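Local coordinates for protein S100-A5 (Homo sapiens, PDB 6WN7) that binds calcium, copper and zinc ions as a homodimer of the S100 family, with calcium and copper competing for the same sites, at residues Thr14-Phe19 against Ile70-Tyr75; Glu36-Ile41 against Ser53-Leu58. The protein carries 2 engineered substitutions. One frame throughout, in Å; residues are numbered along the deposited sequence. Where two conformers were deposited one is given.

Contact 1 (Thr14-Phe19 against Ile70-Tyr75); sequences TMVTTF and IDFKEY. With CA (calcium ion), chain L.
Phe19 and Phe72 bring the two backbones nearest, their CA atoms 7.4 Å apart, where the helical segment 14-19 meets the loop and first helical turn of 70-75. The Phe19 ring joins two edge-to-face pairs in a three-ring aromatic cluster. Over one of its faces stands the edge of Phe72, CD1 lying 3.9 Å from Phe19 CG, with ring planes at 88°. In the second pair Phe19 is itself the edge: its CD1 lies 3.5 Å from Tyr75 CG, over the face of the tyrosine and offset toward the rim, with the planes at 58°. Phe19 CB adds a CH-pi contact over the same tyrosine ring. At the edge of the Phe19 ring, near its plane, lies Ile70 O, 3.6 Å from Phe19 CZ. In the conformer given, Tyr75 OH lies 3.1 Å from Met15 O. Next to the cluster, Asp71 and Glu74 form a capping box: Glu74 N donates to Asp71 OD1 at 2.8 Å and 170°, and Asp71 N returns a bond to Glu74 OE1. That oxygen also binds calcium, as does Glu74 OE2, in a site completed by Asp63, Asn65, Asp67, Glu69 and a water, the EF-hand loop arrangement. Around this buried contact, Tyr75 touches Leu40 of helix 34-44, Ile70 packs on helix 52-62, and Val16 and Phe72 meet Tyr86 and Asn87 of the second subunit.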
# COMPACT_ATOMS: atom_id res chain seq x y z
N THR B 14 5.31 6.88 -4.33
CA THR B 14 4.90 6.31 -5.61
C THR B 14 3.44 5.86 -5.57
O THR B 14 2.72 6.02 -6.56
CB THR B 14 5.88 5.18 -5.95
OG1 THR B 14 7.11 5.77 -6.40
CG2 THR B 14 5.33 4.23 -7.00
N MET B 15 2.99 5.33 -4.44
CA MET B 15 1.58 4.96 -4.33
C MET B 15 0.70 6.15 -4.67
O MET B 15 -0.33 5.99 -5.33
CB MET B 15 1.26 4.52 -2.90
CG MET B 15 1.98 3.31 -2.41
SD MET B 15 1.67 1.88 -3.43
CE MET B 15 3.10 1.97 -4.48
N VAL B 16 1.08 7.34 -4.21
CA VAL B 16 0.28 8.54 -4.36
C VAL B 16 0.36 9.09 -5.77
O VAL B 16 -0.66 9.34 -6.42
CB VAL B 16 0.73 9.60 -3.31
CG1 VAL B 16 -0.04 10.92 -3.48
CG2 VAL B 16 0.61 9.03 -1.88
N THR B 17 1.57 9.32 -6.27
CA THR B 17 1.70 9.92 -7.59
C THR B 17 1.17 9.01 -8.68
O THR B 17 0.66 9.50 -9.69
CB THR B 17 3.15 10.31 -7.84
OG1 THR B 17 3.97 9.15 -7.94
CG2 THR B 17 3.67 11.15 -6.71
N THR B 18 1.27 7.68 -8.51
CA THR B 18 0.69 6.80 -9.52
C THR B 18 -0.82 6.99 -9.60
O THR B 18 -1.36 7.18 -10.69
CB THR B 18 1.05 5.34 -9.26
OG1 THR B 18 2.46 5.12 -9.42
CG2 THR B 18 0.29 4.44 -10.25
N PHE B 19 -1.51 6.95 -8.46
CA PHE B 19 -2.95 7.21 -8.43
C PHE B 19 -3.27 8.47 -9.19
O PHE B 19 -4.11 8.48 -10.08
CB PHE B 19 -3.39 7.33 -6.97
CG PHE B 19 -4.84 7.64 -6.79
CD1 PHE B 19 -5.80 6.65 -6.87
CD2 PHE B 19 -5.25 8.92 -6.54
CE1 PHE B 19 -7.14 6.95 -6.70
CE2 PHE B 19 -6.59 9.21 -6.38
CZ PHE B 19 -7.53 8.22 -6.45
N ILE B 70 -13.39 5.66 -7.94
CA ILE B 70 -12.52 5.03 -6.94
C ILE B 70 -11.65 6.13 -6.34
O ILE B 70 -10.76 6.65 -7.01
CB ILE B 70 -11.63 3.95 -7.58
CG1 ILE B 70 -12.50 2.95 -8.33
CG2 ILE B 70 -10.78 3.25 -6.53
CD1 ILE B 70 -13.63 2.40 -7.51
N ASP B 71 -11.89 6.47 -5.08
CA ASP B 71 -11.10 7.46 -4.38
C ASP B 71 -9.87 6.81 -3.77
O ASP B 71 -9.69 5.60 -3.83
CB ASP B 71 -11.95 8.22 -3.35
CG ASP B 71 -12.45 7.35 -2.20
OD1 ASP B 71 -12.04 6.18 -2.10
OD2 ASP B 71 -13.24 7.86 -1.38
N PHE B 72 -8.98 7.62 -3.20
CA PHE B 72 -7.73 7.03 -2.75
C PHE B 72 -7.96 5.97 -1.67
O PHE B 72 -7.22 5.00 -1.60
CB PHE B 72 -6.77 8.11 -2.26
CG PHE B 72 -5.42 7.58 -1.93
CD1 PHE B 72 -4.50 7.33 -2.92
CD2 PHE B 72 -5.05 7.32 -0.63
CE1 PHE B 72 -3.27 6.83 -2.62
CE2 PHE B 72 -3.82 6.82 -0.33
CZ PHE B 72 -2.93 6.57 -1.33
N LYS B 73 -8.97 6.14 -0.83
CA LYS B 73 -9.20 5.15 0.22
C LYS B 73 -9.66 3.82 -0.36
O LYS B 73 -9.18 2.76 0.04
CB LYS B 73 -10.23 5.67 1.20
CG LYS B 73 -10.73 4.63 2.16
CD LYS B 73 -11.46 5.29 3.30
CE LYS B 73 -12.13 4.24 4.14
NZ LYS B 73 -13.11 4.83 5.10
N GLU B 74 -10.61 3.86 -1.29
CA GLU B 74 -11.03 2.66 -2.00
C GLU B 74 -9.88 2.05 -2.79
O GLU B 74 -9.72 0.82 -2.82
CB GLU B 74 -12.16 3.03 -2.96
CG GLU B 74 -13.41 3.50 -2.23
CD GLU B 74 -14.46 4.16 -3.12
OE1 GLU B 74 -14.11 4.79 -4.13
OE2 GLU B 74 -15.66 4.05 -2.78
N TYR B 75 -9.08 2.88 -3.46
CA TYR B 75 -7.92 2.41 -4.22
C TYR B 75 -6.87 1.78 -3.31
O TYR B 75 -6.11 0.92 -3.74
CB TYR B 75 -7.32 3.58 -5.02
CG TYR B 75 -5.85 3.52 -5.41
CD1 TYR B 75 -5.45 3.07 -6.67
CD2 TYR B 75 -4.86 3.99 -4.56
CE1 TYR B 75 -4.11 3.04 -7.05
CE2 TYR B 75 -3.51 3.97 -4.92
CZ TYR B 75 -3.13 3.50 -6.18
OH TYR B 75 -1.79 3.49 -6.56
CA CA L . -16.36 5.56 -4.75
O HOH W 1 -15.75 7.68 -4.10

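Contact 2 (Glu36-Ile41 against Ser53-Leu58); sequences ELKELI and SSIDDL. With CA (calcium ion), chain K.
Ile55 crosses Lys38 at about a right angle, and its CD1 methyl does the touching: it sits 3.7 Å from Lys38 CB, so the lysine takes part through the aliphatic base of its chain while its end leads away. With Lys38 CG anti to the backbone N (chi1 174°), Lys38 CG lies 3.9 Å from Ile55 CD1. Ile41 and Leu58 instead reach toward each other tip to tip, Ile41 CD1 to Leu58 CD2 at 3.8 Å. Leu58 CD2 also faces Leu37 CD2, more loosely at 4.2 Å. Helices 34-44 and 52-62, the exiting helix of the first EF-hand and the entering helix of the second, are joined by apolar contacts, through methyl tips and the base of the Lys38 chain, with no hydrogen bond between the segments; the axes of segments 36-41 and 53-58 approach to 10.8 Å, their N-to-C directions 115° apart. Phe78 of helix 72-93 touches both Ile41 and Leu58, extending the apolar patch. At the start of segment 36-41, Glu36 takes no part in this packing and grips calcium with both carboxylate oxygens, OE1 at 2.4 Å and OE2 at 2.6 Å. Backbone oxygens of Ser23, Glu26, Ser28 and Thr31 and a water complete that site, and Ser33 N donates to Glu36 OE1.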
# COMPACT_ATOMS: atom_id res chain seq x y z
N GLU B 36 -10.23 5.27 -15.97
CA GLU B 36 -8.93 5.58 -15.41
C GLU B 36 -8.35 4.40 -14.65
O GLU B 36 -7.14 4.16 -14.68
CB GLU B 36 -9.07 6.84 -14.55
CG GLU B 36 -9.46 8.11 -15.34
CD GLU B 36 -9.81 9.28 -14.42
OE1 GLU B 36 -10.19 9.03 -13.28
OE2 GLU B 36 -9.74 10.45 -14.81
N LEU B 37 -9.21 3.64 -13.97
CA LEU B 37 -8.74 2.46 -13.24
C LEU B 37 -8.21 1.40 -14.20
O LEU B 37 -7.15 0.81 -13.97
CB LEU B 37 -9.89 1.91 -12.42
CG LEU B 37 -9.49 0.68 -11.61
CD1 LEU B 37 -8.56 1.07 -10.47
CD2 LEU B 37 -10.70 -0.03 -11.10
N LYS B 38 -8.93 1.17 -15.29
CA LYS B 38 -8.48 0.20 -16.29
C LYS B 38 -7.16 0.62 -16.92
O LYS B 38 -6.29 -0.22 -17.17
CB LYS B 38 -9.59 0.02 -17.33
CG LYS B 38 -9.25 -0.83 -18.52
CD LYS B 38 -10.45 -0.91 -19.46
CE LYS B 38 -10.05 -0.58 -20.90
NZ LYS B 38 -11.12 -0.87 -21.94
N GLU B 39 -6.98 1.92 -17.18
CA GLU B 39 -5.72 2.37 -17.77
C GLU B 39 -4.57 2.30 -16.78
O GLU B 39 -3.44 1.96 -17.15
CB GLU B 39 -5.86 3.79 -18.31
CG GLU B 39 -4.61 4.33 -19.03
CD GLU B 39 -4.14 3.49 -20.25
OE1 GLU B 39 -3.09 3.85 -20.84
OE2 GLU B 39 -4.81 2.49 -20.62
N LEU B 40 -4.82 2.65 -15.52
CA LEU B 40 -3.81 2.44 -14.49
C LEU B 40 -3.36 0.99 -14.48
O LEU B 40 -2.16 0.70 -14.53
CB LEU B 40 -4.40 2.87 -13.14
CG LEU B 40 -3.49 2.86 -11.91
CD1 LEU B 40 -3.95 3.82 -10.82
CD2 LEU B 40 -3.40 1.45 -11.33
N ILE B 41 -4.30 0.05 -14.41
CA ILE B 41 -3.92 -1.36 -14.30
C ILE B 41 -3.17 -1.79 -15.55
O ILE B 41 -2.18 -2.51 -15.47
CB ILE B 41 -5.17 -2.22 -14.06
CG1 ILE B 41 -5.76 -1.90 -12.70
CG2 ILE B 41 -4.81 -3.68 -14.14
CD1 ILE B 41 -7.08 -2.52 -12.47
N SER B 53 -15.31 -7.85 -18.00
CA SER B 53 -15.99 -8.51 -16.88
C SER B 53 -15.20 -8.38 -15.57
O SER B 53 -15.79 -8.21 -14.50
CB SER B 53 -16.15 -9.99 -17.27
OG SER B 53 -15.11 -10.82 -16.75
N SER B 54 -13.87 -8.41 -15.64
CA SER B 54 -13.02 -8.36 -14.46
C SER B 54 -12.89 -6.95 -13.91
O SER B 54 -12.81 -6.78 -12.69
CB SER B 54 -11.63 -8.85 -14.83
OG SER B 54 -11.68 -10.21 -15.20
N ILE B 55 -12.82 -5.97 -14.80
CA ILE B 55 -12.83 -4.56 -14.41
C ILE B 55 -14.15 -4.20 -13.75
O ILE B 55 -14.19 -3.45 -12.76
CB ILE B 55 -12.58 -3.68 -15.65
CG1 ILE B 55 -11.22 -3.97 -16.26
CG2 ILE B 55 -12.74 -2.18 -15.28
CD1 ILE B 55 -10.11 -3.25 -15.58
N ASP B 56 -15.26 -4.69 -14.31
CA ASP B 56 -16.57 -4.47 -13.70
C ASP B 56 -16.57 -4.95 -12.25
O ASP B 56 -17.01 -4.24 -11.35
CB ASP B 56 -17.65 -5.25 -14.45
CG ASP B 56 -17.78 -4.86 -15.90
OD1 ASP B 56 -17.07 -3.96 -16.36
OD2 ASP B 56 -18.61 -5.49 -16.59
N ASP B 57 -16.12 -6.17 -12.04
CA ASP B 57 -16.25 -6.77 -10.72
C ASP B 57 -15.36 -6.06 -9.72
O ASP B 57 -15.77 -5.83 -8.58
CB ASP B 57 -15.90 -8.26 -10.82
CG ASP B 57 -16.82 -9.06 -11.79
OD1 ASP B 57 -17.62 -8.47 -12.54
OD2 ASP B 57 -16.74 -10.29 -11.81
N LEU B 58 -14.14 -5.71 -10.12
CA LEU B 58 -13.23 -5.00 -9.23
C LEU B 58 -13.71 -3.58 -8.96
O LEU B 58 -13.67 -3.11 -7.82
CB LEU B 58 -11.83 -4.98 -9.84
CG LEU B 58 -10.76 -4.22 -9.07
CD1 LEU B 58 -10.37 -5.03 -7.87
CD2 LEU B 58 -9.57 -3.94 -9.96
CA CA K . -10.73 11.21 -12.53
O HOH W 2 -12.96 10.51 -12.45

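Both contacts are mainly buried, but contact 1 lies about 6 Å from the chain centre (centre to centre) and contact 2 about 9 Å, with exposed Lys38 at its margin. Contact 1 pairs the first and last helices by aromatic rings and buries 327 Å², also reaching the second subunit; contact 2 joins the two middle helices by aliphatic groups, buries 219 Å² and meets no other chain. One segment of each carries a bidentate calcium-binding glutamate that takes no part in the packing: Glu74 in the second EF-hand, Glu36 in the first. Contact 2 is nested along the chain within the loop that contact 1 closes, and the two touch through Leu40 of segment 36-41, whose CD1 lies 3.9 Å from Tyr75 CE1.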